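Local coordinates for protein MmeI (Methylophilus methylotrophus, PDB 5HR4) that is a Type IIL restriction-modification enzyme that recognises DNA and probably methylates adenine in it with S-adenosyl-L-methionine, at residues E206-L209 with F210-I214. Numbering follows the deposited sequence.
Sequences EKSL and FQEYI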
loop_
_atom_site.group_PDB
_atom_site.type_symbol
_atom_site.label_atom_id
_atom_site.label_comp_id
_atom_site.label_asym_id
_atom_site.label_seq_id
_atom_site.Cartn_x
_atom_site.Cartn_y
_atom_site.Cartn_z
ATOM N N GLU A 206 -38.230 14.355 -8.900
ATOM C CA GLU A 206 -38.934 13.738 -10.014
ATOM C C GLU A 206 -37.929 13.345 -11.081
ATOM O O GLU A 206 -36.948 14.051 -11.317
ATOM C CB GLU A 206 -39.952 14.693 -10.637
ATOM C CG GLU A 206 -41.163 15.053 -9.802
ATOM C CD GLU A 206 -42.068 16.033 -10.547
ATOM O OE1 GLU A 206 -42.259 15.834 -11.772
ATOM O OE2 GLU A 206 -42.558 17.013 -9.931
ATOM N N LYS A 207 -38.191 12.220 -11.740
ATOM C CA LYS A 207 -37.247 11.641 -12.687
ATOM C C LYS A 207 -36.743 12.688 -13.667
ATOM O O LYS A 207 -37.532 13.353 -14.347
ATOM C CB LYS A 207 -37.908 10.478 -13.435
ATOM C CG LYS A 207 -36.911 9.526 -14.086
ATOM C CD LYS A 207 -37.398 8.066 -14.045
ATOM C CE LYS A 207 -36.264 7.094 -14.421
ATOM N NZ LYS A 207 -36.690 5.657 -14.485
ATOM N N SER A 208 -35.426 12.857 -13.696
ATOM C CA SER A 208 -34.733 13.707 -14.662
ATOM C C SER A 208 -35.042 15.197 -14.495
ATOM O O SER A 208 -34.839 15.979 -15.426
ATOM C CB SER A 208 -35.042 13.261 -16.095
ATOM O OG SER A 208 -34.424 12.012 -16.372
ATOM N N LEU A 209 -35.509 15.624 -13.321
ATOM C CA LEU A 209 -35.930 17.014 -13.171
ATOM C C LEU A 209 -34.757 17.969 -13.350
ATOM O O LEU A 209 -34.885 19.018 -13.990
ATOM C CB LEU A 209 -36.577 17.217 -11.811
ATOM C CG LEU A 209 -37.456 18.450 -11.792
ATOM C CD1 LEU A 209 -38.713 18.175 -12.583
ATOM C CD2 LEU A 209 -37.769 18.809 -10.361
ATOM N N PHE A 210 -33.598 17.609 -12.802
ATOM C CA PHE A 210 -32.401 18.412 -12.997
ATOM C C PHE A 210 -32.052 18.519 -14.471
ATOM O O PHE A 210 -31.819 19.618 -14.983
ATOM C CB PHE A 210 -31.237 17.814 -12.212
ATOM C CG PHE A 210 -30.020 18.666 -12.214
ATOM C CD1 PHE A 210 -30.125 20.032 -12.006
ATOM C CD2 PHE A 210 -28.769 18.112 -12.417
ATOM C CE1 PHE A 210 -29.012 20.830 -12.019
ATOM C CE2 PHE A 210 -27.648 18.902 -12.419
ATOM C CZ PHE A 210 -27.768 20.263 -12.216
ATOM N N GLN A 211 -32.014 17.384 -15.173
ATOM C CA GLN A 211 -31.641 17.413 -16.583
ATOM C C GLN A 211 -32.643 18.215 -17.395
ATOM O O GLN A 211 -32.257 19.033 -18.238
ATOM C CB GLN A 211 -31.521 15.996 -17.152
ATOM C CG GLN A 211 -31.178 16.010 -18.647
ATOM C CD GLN A 211 -31.061 14.628 -19.248
ATOM O OE1 GLN A 211 -30.702 13.674 -18.563
ATOM N NE2 GLN A 211 -31.360 14.511 -20.541
ATOM N N GLU A 212 -33.937 18.007 -17.148
ATOM C CA GLU A 212 -34.939 18.723 -17.925
ATOM C C GLU A 212 -34.816 20.221 -17.709
ATOM O O GLU A 212 -34.906 21.000 -18.666
ATOM C CB GLU A 212 -36.341 18.232 -17.569
ATOM C CG GLU A 212 -36.635 16.817 -18.079
ATOM C CD GLU A 212 -37.775 16.125 -17.328
ATOM O OE1 GLU A 212 -38.668 16.833 -16.790
ATOM O OE2 GLU A 212 -37.761 14.869 -17.274
ATOM N N TYR A 213 -34.577 20.645 -16.466
ATOM C CA TYR A 213 -34.458 22.073 -16.194
ATOM C C TYR A 213 -33.317 22.673 -17.002
ATOM O O TYR A 213 -33.501 23.654 -17.734
ATOM C CB TYR A 213 -34.260 22.320 -14.694
ATOM C CG TYR A 213 -34.260 23.790 -14.343
ATOM C CD1 TYR A 213 -35.408 24.418 -13.862
ATOM C CD2 TYR A 213 -33.114 24.561 -14.507
ATOM C CE1 TYR A 213 -35.399 25.775 -13.553
ATOM C CE2 TYR A 213 -33.099 25.901 -14.209
ATOM C CZ TYR A 213 -34.236 26.509 -13.736
ATOM O OH TYR A 213 -34.188 27.857 -13.437
ATOM N N ILE A 214 -32.130 22.075 -16.897
ATOM C CA ILE A 214 -30.984 22.523 -17.677
ATOM C C ILE A 214 -31.325 22.556 -19.165
ATOM O O ILE A 214 -31.012 23.521 -19.871
ATOM C CB ILE A 214 -29.774 21.619 -17.374
ATOM C CG1 ILE A 214 -29.495 21.608 -15.870
ATOM C CG2 ILE A 214 -28.534 22.081 -18.115
ATOM C CD1 ILE A 214 -28.339 20.733 -15.479
HETATM O O HOH W 1 -31.345 12.094 -15.906
#
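Ser208 and Glu212 meet at the start of helix 209-217, where the glutamate folds back over the first turn. Glu212 CG leaves beside its own backbone N (chi1 -71°) and lies 3.3 Å from Ser208 O, and from there the extended chain runs back past the Ser208 carbonyl. The carboxylate ends alongside the serine, with Glu212 OE2 3.4 Å from Ser208 CB. Along the backbone, Glu212 N donates to Ser208 O at 2.8 Å. The next bond of the helix ladder runs from Tyr213 N to Leu209 O at 3.0 Å.

Ser208 holds the N-cap position, but its hydroxyl does no capping; Ser208 OG reaches a water at 3.1 Å, which donates to Gln211 OE1, bridging the two side chains. The other end of that amide, NE2, bonds Glu215. A type II beta turn from Glu206 to Leu209, closed by Leu209 N on Glu206 O, feeds the chain into the helix.

Gln211 packs against Cys283 and Gln158, both calcium-site residues, placing this corner of the helicase spacer region beside the metal. Phe210 packs against Cys196 of helix 183-200 and Leu232 of helix 225-235, Tyr213 OH bonds His228, and Ile214 touches Leu280 of helix 273-283.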